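Local coordinates for exoribonuclease II, mitochondrial (Candida glabrata, PDB 6F3H), which degrades RNA from the 3' end as the exoribonuclease component of the mitochondrial RNA degradosome, using a magnesium-dependent active site in its RNB domain, at residues A141-L145 with T214-W220; A429-F435 with F475-L481; T754-L758 with F783-A789. The protein carries 1 engineered substitution. All coordinates share one frame. Residue numbers count along the deposited sequence, not the author numbering.

Contact 1: residues A141-L145 with T214-W220; sequences AWTQL and TLLATYW
Trp220 overlaps Ala141, Trp142 and Leu145 obliquely with the six-membered ring of its indole: its CZ3 is 3.9 Å from Ala141 CB and 3.5 Å from Trp142 CD1, and its CE3 is 4.4 Å from Leu145 CD2. Both segments are helical, 141-145 within helix 123-159 and 214-220 within helix 212-226. Their short axes approach to 8.4 Å and cross at -51°; the nearest CA atoms are those of Ala141 and Ala217, 5.4 Å apart. Two small residues there permit this spacing; Ala217 CB sits 3.8 Å from Ala141 O and 4.4 Å from Gln144 CB. Trp142 (chi1 -82°, chi2 -15°) and Trp220 (chi1 -77°, chi2 -20°) bring their rings together obliquely, the five-membered ring of Trp142 and the six-membered ring of Trp220 having centroids 5.3 Å apart and planes at 36°. Leu145 (t, p) also reaches Ala217 O, with CD1 at 4.1 Å. Trp220 NE1 hydrogen-bonds to Thr46 O, while Leu216 and Trp220 lean on Leu41 of the N-terminal antiparallel sheet. The pair is helix-to-helix packing away from the metal site, joining helix 123-159 to that sheet through helix 212-226. The 349 Å² buried is largely methyl and indole surface, so apolar fit carries most of the contact.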
loop_
_atom_site.group_PDB
_atom_site.type_symbol
_atom_site.label_atom_id
_atom_site.label_comp_id
_atom_site.label_asym_id
_atom_site.label_seq_id
_atom_site.Cartn_x
_atom_site.Cartn_y
_atom_site.Cartn_z
ATOM N N ALA A 141 25.533 13.795 12.529
ATOM C CA ALA A 141 25.087 13.224 11.271
ATOM C C ALA A 141 26.018 13.618 10.135
ATOM O O ALA A 141 26.518 12.750 9.412
ATOM C CB ALA A 141 23.657 13.660 10.986
ATOM N N TRP A 142 26.331 14.913 10.014
ATOM C CA TRP A 142 27.199 15.374 8.927
ATOM C C TRP A 142 28.573 14.701 8.977
ATOM O O TRP A 142 29.163 14.400 7.932
ATOM C CB TRP A 142 27.361 16.899 8.965
ATOM C CG TRP A 142 26.237 17.745 8.342
ATOM C CD1 TRP A 142 25.234 17.323 7.507
ATOM C CD2 TRP A 142 26.035 19.163 8.519
ATOM N NE1 TRP A 142 24.414 18.385 7.166
ATOM C CE2 TRP A 142 24.881 19.522 7.776
ATOM C CE3 TRP A 142 26.710 20.159 9.245
ATOM C CZ2 TRP A 142 24.394 20.831 7.737
ATOM C CZ3 TRP A 142 26.225 21.454 9.206
ATOM C CH2 TRP A 142 25.077 21.780 8.456
ATOM N N THR A 143 29.129 14.512 10.175
ATOM C CA THR A 143 30.480 13.970 10.273
ATOM C C THR A 143 30.591 12.608 9.607
ATOM O O THR A 143 31.608 12.300 8.971
ATOM C CB THR A 143 30.892 13.861 11.741
ATOM O OG1 THR A 143 30.496 15.044 12.441
ATOM C CG2 THR A 143 32.387 13.703 11.855
ATOM N N GLN A 144 29.546 11.788 9.731
ATOM C CA GLN A 144 29.531 10.439 9.182
ATOM C C GLN A 144 29.343 10.428 7.684
ATOM O O GLN A 144 29.741 9.467 7.019
ATOM C CB GLN A 144 28.395 9.642 9.807
ATOM C CG GLN A 144 28.668 9.126 11.199
ATOM C CD GLN A 144 27.383 8.899 11.960
ATOM O OE1 GLN A 144 26.534 9.783 12.036
ATOM N NE2 GLN A 144 27.223 7.704 12.515
ATOM N N LEU A 145 28.726 11.480 7.157
ATOM C CA LEU A 145 28.200 11.444 5.797
ATOM C C LEU A 145 29.267 11.146 4.749
ATOM O O LEU A 145 29.061 10.217 3.953
ATOM C CB LEU A 145 27.462 12.763 5.532
ATOM C CG LEU A 145 26.935 13.134 4.146
ATOM C CD1 LEU A 145 26.232 11.966 3.528
ATOM C CD2 LEU A 145 26.020 14.356 4.198
ATOM N N THR A 214 23.314 7.815 12.198
ATOM C CA THR A 214 23.533 6.958 11.034
ATOM C C THR A 214 22.283 6.874 10.167
ATOM O O THR A 214 22.365 6.900 8.935
ATOM C CB THR A 214 23.998 5.572 11.469
ATOM O OG1 THR A 214 25.124 5.715 12.337
ATOM C CG2 THR A 214 24.414 4.742 10.284
ATOM N N LEU A 215 21.113 6.787 10.790
ATOM C CA LEU A 215 19.884 6.750 10.015
ATOM C C LEU A 215 19.790 7.971 9.128
ATOM O O LEU A 215 19.634 7.871 7.903
ATOM C CB LEU A 215 18.682 6.694 10.951
ATOM C CG LEU A 215 17.399 7.139 10.269
ATOM C CD1 LEU A 215 16.933 6.080 9.306
ATOM C CD2 LEU A 215 16.361 7.430 11.295
ATOM N N LEU A 216 19.899 9.138 9.741
ATOM C CA LEU A 216 19.785 10.386 9.009
ATOM C C LEU A 216 20.820 10.463 7.902
ATOM O O LEU A 216 20.486 10.721 6.743
ATOM C CB LEU A 216 19.927 11.528 9.993
ATOM C CG LEU A 216 19.514 12.876 9.485
ATOM C CD1 LEU A 216 18.332 12.714 8.572
ATOM C CD2 LEU A 216 19.117 13.653 10.698
ATOM N N ALA A 217 22.078 10.195 8.232
ATOM C CA ALA A 217 23.138 10.253 7.226
ATOM C C ALA A 217 22.880 9.286 6.078
ATOM O O ALA A 217 23.140 9.614 4.919
ATOM C CB ALA A 217 24.495 9.956 7.870
ATOM N N THR A 218 22.370 8.090 6.373
ATOM C CA THR A 218 22.133 7.137 5.302
ATOM C C THR A 218 21.064 7.645 4.363
ATOM O O THR A 218 21.204 7.549 3.140
ATOM C CB THR A 218 21.702 5.788 5.879
ATOM O OG1 THR A 218 22.517 5.443 6.994
ATOM C CG2 THR A 218 21.841 4.723 4.863
ATOM N N TYR A 219 20.004 8.223 4.922
ATOM C CA TYR A 219 18.966 8.822 4.107
ATOM C C TYR A 219 19.562 9.847 3.164
ATOM O O TYR A 219 19.411 9.778 1.938
ATOM C CB TYR A 219 17.952 9.500 5.016
ATOM C CG TYR A 219 16.945 10.241 4.212
ATOM C CD1 TYR A 219 16.079 9.542 3.406
ATOM C CD2 TYR A 219 16.879 11.632 4.206
ATOM C CE1 TYR A 219 15.148 10.179 2.635
ATOM C CE2 TYR A 219 15.929 12.299 3.418
ATOM C CZ TYR A 219 15.064 11.553 2.631
ATOM O OH TYR A 219 14.098 12.140 1.836
ATOM N N TRP A 220 20.271 10.797 3.737
ATOM C CA TRP A 220 20.970 11.807 2.966
ATOM C C TRP A 220 21.904 11.190 1.937
ATOM O O TRP A 220 21.979 11.660 0.798
ATOM C CB TRP A 220 21.752 12.688 3.924
ATOM C CG TRP A 220 20.897 13.659 4.637
ATOM C CD1 TRP A 220 19.660 14.084 4.254
ATOM C CD2 TRP A 220 21.233 14.404 5.817
ATOM N NE1 TRP A 220 19.187 15.024 5.142
ATOM C CE2 TRP A 220 20.134 15.238 6.111
ATOM C CE3 TRP A 220 22.353 14.444 6.656
ATOM C CZ2 TRP A 220 20.116 16.097 7.212
ATOM C CZ3 TRP A 220 22.340 15.304 7.752
ATOM C CH2 TRP A 220 21.227 16.119 8.017
#

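Contact 2: residues A429-F435 with F475-L481; sequences ADPAGLF and FCNRADL
Segment 429-435 leaves the end of strand 421-429 in extended form at Ala429 (phi/psi -54/155), then turns through Asp430 and Pro431 into a short 3-10 segment, 432-434, with Gly433 N bonded to Asp430 O (3.3 Å) and Leu434 N to Pro431 O (3.1 Å). Across from it, 475-479 is the end of helix 473-479; Asp480 (-62/138) is the first residue to leave helical angles, and Leu481 continues in extended form. The CA atoms come nearest at Pro431 and Ala479, 5.5 Å apart. Leu434 (chi1 m, chi2 99°, between wells) lies between helix residues, its CB 3.9 Å from Phe475 CD2, its CD1 4.1 Å from Ala479 CB and its CD2 3.6 Å from Arg478 CD. Phe435 and Phe475, both chi1 m, have near-parallel but slid rings, centroids 5.2 Å apart and planes at 30°, so they barely overlap; Val450 of helix 449-456 touches both. Ala479 CB meets Pro431 CB at 4.3 Å, Ala429 CB lies 3.2 Å from Ala479 O, and Leu481 CD2 (m, t) meets Ala429 CB at 3.8 Å. The contact belongs to the catalytic RNB domain and lies close to its metal site, the Leu481 side chain being about 8 Å from the bound magnesium and about 6 Å from the side chain of Asp410, a magnesium ligand. No hydrogen bond crosses the 378 Å² interface: van der Waals packing, mostly apolar, joins the two segments, while Asp430 hydrogen-bonds to His713 and Arg478 forms a salt bridge with Glu489.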
loop_
_atom_site.group_PDB
_atom_site.type_symbol
_atom_site.label_atom_id
_atom_site.label_comp_id
_atom_site.label_asym_id
_atom_site.label_seq_id
_atom_site.Cartn_x
_atom_site.Cartn_y
_atom_site.Cartn_z
ATOM N N ALA A 429 -9.786 -20.917 1.840
ATOM C CA ALA A 429 -8.942 -21.753 1.003
ATOM C C ALA A 429 -7.637 -22.039 1.735
ATOM O O ALA A 429 -7.209 -21.257 2.593
ATOM C CB ALA A 429 -8.678 -21.070 -0.331
ATOM N N ASP A 430 -6.972 -23.139 1.417
ATOM C CA ASP A 430 -5.773 -23.522 2.152
ATOM C C ASP A 430 -4.596 -23.575 1.197
ATOM O O ASP A 430 -4.100 -24.653 0.840
ATOM C CB ASP A 430 -5.937 -24.851 2.878
ATOM C CG ASP A 430 -4.668 -25.276 3.540
ATOM O OD1 ASP A 430 -4.044 -24.408 4.192
ATOM O OD2 ASP A 430 -4.288 -26.456 3.400
ATOM N N PRO A 431 -4.110 -22.421 0.773
ATOM C CA PRO A 431 -2.930 -22.435 -0.074
ATOM C C PRO A 431 -1.692 -22.836 0.704
ATOM O O PRO A 431 -0.755 -23.390 0.117
ATOM C CB PRO A 431 -2.878 -21.005 -0.614
ATOM C CG PRO A 431 -3.504 -20.195 0.456
ATOM C CD PRO A 431 -4.499 -21.063 1.170
ATOM N N ALA A 432 -1.674 -22.613 2.021
ATOM C CA ALA A 432 -0.524 -23.035 2.813
ATOM C C ALA A 432 -0.235 -24.524 2.630
ATOM O O ALA A 432 0.916 -24.954 2.756
ATOM C CB ALA A 432 -0.759 -22.697 4.286
ATOM N N GLY A 433 -1.257 -25.322 2.312
ATOM C CA GLY A 433 -1.065 -26.756 2.197
ATOM C C GLY A 433 -0.208 -27.207 1.031
ATOM O O GLY A 433 0.405 -28.272 1.097
ATOM N N LEU A 434 -0.136 -26.423 -0.042
ATOM C CA LEU A 434 0.539 -26.925 -1.242
ATOM C C LEU A 434 2.060 -26.918 -1.132
ATOM O O LEU A 434 2.739 -27.301 -2.097
ATOM C CB LEU A 434 0.081 -26.147 -2.482
ATOM C CG LEU A 434 -1.444 -26.129 -2.660
ATOM C CD1 LEU A 434 -1.990 -24.868 -2.145
ATOM C CD2 LEU A 434 -1.910 -26.275 -4.094
ATOM N N PHE A 435 2.600 -26.540 0.027
ATOM C CA PHE A 435 4.025 -26.371 0.216
ATOM C C PHE A 435 4.571 -27.272 1.317
ATOM O O PHE A 435 4.001 -27.329 2.414
ATOM C CB PHE A 435 4.344 -24.922 0.579
ATOM C CG PHE A 435 3.949 -23.948 -0.475
ATOM C CD1 PHE A 435 4.625 -23.901 -1.683
ATOM C CD2 PHE A 435 2.920 -23.061 -0.261
ATOM C CE1 PHE A 435 4.263 -22.997 -2.664
ATOM C CE2 PHE A 435 2.559 -22.152 -1.245
ATOM C CZ PHE A 435 3.227 -22.125 -2.444
ATOM N N PHE A 475 -1.293 -23.154 -8.674
ATOM C CA PHE A 475 -1.671 -23.235 -7.273
ATOM C C PHE A 475 -3.013 -22.574 -7.014
ATOM O O PHE A 475 -3.717 -22.947 -6.068
ATOM C CB PHE A 475 -0.607 -22.553 -6.414
ATOM C CG PHE A 475 0.703 -23.287 -6.354
ATOM C CD1 PHE A 475 1.348 -23.687 -7.507
ATOM C CD2 PHE A 475 1.317 -23.519 -5.138
ATOM C CE1 PHE A 475 2.549 -24.351 -7.451
ATOM C CE2 PHE A 475 2.520 -24.180 -5.071
ATOM C CZ PHE A 475 3.143 -24.594 -6.223
ATOM N N CYS A 476 -3.382 -21.591 -7.834
ATOM C CA CYS A 476 -4.641 -20.895 -7.608
ATOM C C CYS A 476 -5.831 -21.760 -7.998
ATOM O O CYS A 476 -6.846 -21.787 -7.296
ATOM C CB CYS A 476 -4.662 -19.565 -8.373
ATOM S SG CYS A 476 -3.590 -18.212 -7.728
ATOM N N ASN A 477 -5.719 -22.472 -9.114
ATOM C CA ASN A 477 -6.788 -23.357 -9.551
ATOM C C ASN A 477 -7.056 -24.432 -8.519
ATOM O O ASN A 477 -8.215 -24.760 -8.238
ATOM C CB ASN A 477 -6.401 -23.966 -10.888
ATOM C CG ASN A 477 -6.690 -23.037 -12.029
ATOM O OD1 ASN A 477 -7.640 -22.251 -11.967
ATOM N ND2 ASN A 477 -5.848 -23.076 -13.061
ATOM N N ARG A 478 -5.990 -24.989 -7.937
ATOM C CA ARG A 478 -6.152 -26.055 -6.961
ATOM C C ARG A 478 -6.743 -25.529 -5.673
ATOM O O ARG A 478 -7.695 -26.098 -5.137
ATOM C CB ARG A 478 -4.824 -26.744 -6.658
ATOM C CG ARG A 478 -4.951 -27.582 -5.417
ATOM C CD ARG A 478 -4.060 -28.791 -5.387
ATOM N NE ARG A 478 -4.442 -29.627 -4.247
ATOM C CZ ARG A 478 -4.576 -30.953 -4.284
ATOM N NH1 ARG A 478 -4.367 -31.619 -5.416
ATOM N NH2 ARG A 478 -4.934 -31.615 -3.183
ATOM N N ALA A 479 -6.209 -24.435 -5.170
ATOM C CA ALA A 479 -6.593 -23.996 -3.841
ATOM C C ALA A 479 -7.913 -23.240 -3.815
ATOM O O ALA A 479 -8.521 -23.134 -2.743
ATOM C CB ALA A 479 -5.473 -23.118 -3.272
ATOM N N ASP A 480 -8.391 -22.788 -4.972
ATOM C CA ASP A 480 -9.583 -21.955 -5.054
ATOM C C ASP A 480 -10.816 -22.674 -4.537
ATOM O O ASP A 480 -11.049 -23.854 -4.834
ATOM C CB ASP A 480 -9.828 -21.526 -6.505
ATOM C CG ASP A 480 -9.451 -20.087 -6.764
ATOM O OD1 ASP A 480 -9.763 -19.243 -5.903
ATOM O OD2 ASP A 480 -8.860 -19.784 -7.823
ATOM N N LEU A 481 -11.629 -21.936 -3.786
ATOM C CA LEU A 481 -12.936 -22.447 -3.425
ATOM C C LEU A 481 -13.908 -22.255 -4.579
ATOM O O LEU A 481 -13.583 -21.694 -5.630
ATOM C CB LEU A 481 -13.483 -21.749 -2.189
ATOM C CG LEU A 481 -12.699 -21.806 -0.892
ATOM C CD1 LEU A 481 -13.670 -21.719 0.255
ATOM C CD2 LEU A 481 -11.880 -23.069 -0.782
#

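Contact 3: residues T754-L758 with F783-A789; sequences TLKHL and FPEYSYA
Thr754 opens the helical segment 754-758, part of the long helix 725-761, and faces the loop 783-789, which has no regular helix or strand and links strands 778-782 and 790-794. Thr754 CA and Ala789 CA, 6.1 Å apart, are the nearest such pair. With chi1 m, Thr754 places CG2 3.5 Å from Ala789 CB and 3.9 Å from Tyr786 CD2, and OG1 3.4 Å from Tyr788 CB; the hydroxyl itself bonds back to Ser750 O, one turn earlier. Leu755 (m, t) reaches the loop only at its end, with CD2 4.4 Å from Ala789 CA. His757 (chi1 t, chi2 73°) directs NE2 to Tyr786 OH at 3.3 Å, a weak hydrogen bond with an N-H...O angle of 132°, the hydroxyl lying near the imidazole plane. One turn after Thr754, Leu758 (m, t) puts CD2 3.8 Å from Tyr786 CZ, and CD1 3.9 Å from Phe783 CE2 and 4.2 Å from Ala789 CB. Phe783 (chi1 m, chi2 12°) and Tyr786 (phi/psi -134/134, chi1 m, chi2 83°) are drawn together as the loop closes on itself, Phe783 N to Ala789 O (3.2 Å) and Tyr786 N to Phe783 O (3.2 Å). Outside the pair, Phe783 stacks on His766, and Phe596 meets Tyr786 edge-to-face. The loop belongs to the C-terminal beta-barrel, consistent with the S1 domain of RNase II-family enzymes, so the contact packs it on the helix preceding the barrel. In this 306 Å² interface, methyl and aromatic packing contributes more than the single weak hydrogen bond.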
loop_
_atom_site.group_PDB
_atom_site.type_symbol
_atom_site.label_atom_id
_atom_site.label_comp_id
_atom_site.label_asym_id
_atom_site.label_seq_id
_atom_site.Cartn_x
_atom_site.Cartn_y
_atom_site.Cartn_z
ATOM N N THR A 754 -9.080 8.266 -14.252
ATOM C CA THR A 754 -10.054 9.304 -13.940
ATOM C C THR A 754 -9.818 10.524 -14.807
ATOM O O THR A 754 -10.735 11.012 -15.473
ATOM C CB THR A 754 -9.950 9.715 -12.481
ATOM O OG1 THR A 754 -10.076 8.560 -11.660
ATOM C CG2 THR A 754 -11.042 10.694 -12.136
ATOM N N LEU A 755 -8.564 11.003 -14.839
ATOM C CA LEU A 755 -8.242 12.234 -15.555
ATOM C C LEU A 755 -8.335 12.057 -17.063
ATOM O O LEU A 755 -8.884 12.921 -17.754
ATOM C CB LEU A 755 -6.850 12.716 -15.179
ATOM C CG LEU A 755 -6.558 13.049 -13.715
ATOM C CD1 LEU A 755 -5.231 13.776 -13.597
ATOM C CD2 LEU A 755 -7.650 13.862 -13.084
ATOM N N LYS A 756 -7.827 10.936 -17.590
ATOM C CA LYS A 756 -7.878 10.699 -19.033
ATOM C C LYS A 756 -9.316 10.731 -19.531
ATOM O O LYS A 756 -9.579 11.119 -20.673
ATOM C CB LYS A 756 -7.224 9.349 -19.360
ATOM C CG LYS A 756 -6.869 9.082 -20.833
ATOM C CD LYS A 756 -5.668 8.104 -20.998
ATOM C CE LYS A 756 -5.377 7.739 -22.487
ATOM N NZ LYS A 756 -4.837 6.337 -22.730
ATOM N N HIS A 757 -10.258 10.370 -18.671
ATOM C CA HIS A 757 -11.665 10.468 -19.015
ATOM C C HIS A 757 -12.141 11.912 -18.975
ATOM O O HIS A 757 -12.820 12.378 -19.893
ATOM C CB HIS A 757 -12.477 9.622 -18.049
ATOM C CG HIS A 757 -13.904 10.034 -17.969
ATOM N ND1 HIS A 757 -14.800 9.777 -18.981
ATOM C CD2 HIS A 757 -14.593 10.683 -17.003
ATOM C CE1 HIS A 757 -15.984 10.250 -18.641
ATOM N NE2 HIS A 757 -15.887 10.802 -17.444
ATOM N N LEU A 758 -11.779 12.637 -17.917
ATOM C CA LEU A 758 -12.161 14.039 -17.818
ATOM C C LEU A 758 -11.636 14.812 -19.007
ATOM O O LEU A 758 -12.243 15.806 -19.424
ATOM C CB LEU A 758 -11.625 14.647 -16.531
ATOM C CG LEU A 758 -12.205 14.024 -15.270
ATOM C CD1 LEU A 758 -11.920 14.927 -14.097
ATOM C CD2 LEU A 758 -13.689 13.747 -15.410
ATOM N N PHE A 783 -13.232 15.876 -6.254
ATOM C CA PHE A 783 -14.555 15.769 -6.846
ATOM C C PHE A 783 -15.420 14.824 -6.047
ATOM O O PHE A 783 -15.011 13.688 -5.783
ATOM C CB PHE A 783 -14.511 15.266 -8.271
ATOM C CG PHE A 783 -14.066 16.274 -9.228
ATOM C CD1 PHE A 783 -13.502 17.457 -8.781
ATOM C CD2 PHE A 783 -14.265 16.085 -10.575
ATOM C CE1 PHE A 783 -13.088 18.416 -9.663
ATOM C CE2 PHE A 783 -13.867 17.041 -11.469
ATOM C CZ PHE A 783 -13.274 18.215 -11.009
ATOM N N PRO A 784 -16.608 15.248 -5.659
ATOM C CA PRO A 784 -17.520 14.293 -5.050
ATOM C C PRO A 784 -17.844 13.170 -6.009
ATOM O O PRO A 784 -17.917 12.002 -5.606
ATOM C CB PRO A 784 -18.737 15.157 -4.727
ATOM C CG PRO A 784 -18.196 16.552 -4.689
ATOM C CD PRO A 784 -17.194 16.586 -5.765
ATOM N N GLU A 785 -18.007 13.488 -7.292
ATOM C CA GLU A 785 -18.385 12.439 -8.220
ATOM C C GLU A 785 -17.258 11.433 -8.430
ATOM O O GLU A 785 -17.539 10.278 -8.768
ATOM C CB GLU A 785 -18.825 13.066 -9.549
ATOM N N TYR A 786 -16.002 11.813 -8.184
ATOM C CA TYR A 786 -14.874 10.936 -8.473
ATOM C C TYR A 786 -13.915 10.907 -7.302
ATOM O O TYR A 786 -13.492 11.959 -6.809
ATOM C CB TYR A 786 -14.083 11.361 -9.695
ATOM C CG TYR A 786 -14.852 11.512 -10.963
ATOM C CD1 TYR A 786 -15.551 12.682 -11.249
ATOM C CD2 TYR A 786 -14.881 10.478 -11.885
ATOM C CE1 TYR A 786 -16.237 12.810 -12.437
ATOM C CE2 TYR A 786 -15.558 10.593 -13.059
ATOM C CZ TYR A 786 -16.234 11.752 -13.333
ATOM O OH TYR A 786 -16.912 11.830 -14.520
ATOM N N SER A 787 -13.481 9.709 -6.938
ATOM C CA SER A 787 -12.577 9.588 -5.808
ATOM C C SER A 787 -11.142 9.970 -6.170
ATOM O O SER A 787 -10.434 10.547 -5.336
ATOM C CB SER A 787 -12.640 8.160 -5.266
ATOM O OG SER A 787 -13.901 7.890 -4.671
ATOM N N TYR A 788 -10.702 9.691 -7.402
ATOM C CA TYR A 788 -9.306 9.859 -7.795
ATOM C C TYR A 788 -9.083 11.079 -8.660
ATOM O O TYR A 788 -8.037 11.205 -9.295
ATOM C CB TYR A 788 -8.817 8.615 -8.523
ATOM C CG TYR A 788 -8.789 7.437 -7.603
ATOM C CD1 TYR A 788 -8.320 7.563 -6.302
ATOM C CD2 TYR A 788 -9.255 6.205 -8.023
ATOM C CE1 TYR A 788 -8.296 6.480 -5.447
ATOM C CE2 TYR A 788 -9.235 5.109 -7.190
ATOM C CZ TYR A 788 -8.758 5.246 -5.898
ATOM O OH TYR A 788 -8.749 4.148 -5.058
ATOM N N ALA A 789 -10.044 11.965 -8.700
ATOM C CA ALA A 789 -9.880 13.256 -9.322
ATOM C C ALA A 789 -9.641 14.222 -8.173
ATOM O O ALA A 789 -10.579 14.803 -7.628
ATOM C CB ALA A 789 -11.100 13.630 -10.149
#

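Along the chain the contacts follow in series, each closing before the next opens, and none touches another. Contact 1 lies in the helices packed beside the N-terminal antiparallel sheet, contact 2 in the RNB domain at the end of strand 421-429, and contact 3 where helix 725-761 meets the closed C-terminal barrel. Their centres are 46 Å (1 and 2), 41 Å (1 and 3) and 38 Å (2 and 3) apart, and they share no helix or sheet. Contacts 2 and 3 come within about 7 and 6 Å of the bound RNA (nearest atoms), contact 1 only within about 17 Å; contact 2 also lies near the magnesium. The three are thus separate packing sites in three regions of one chain.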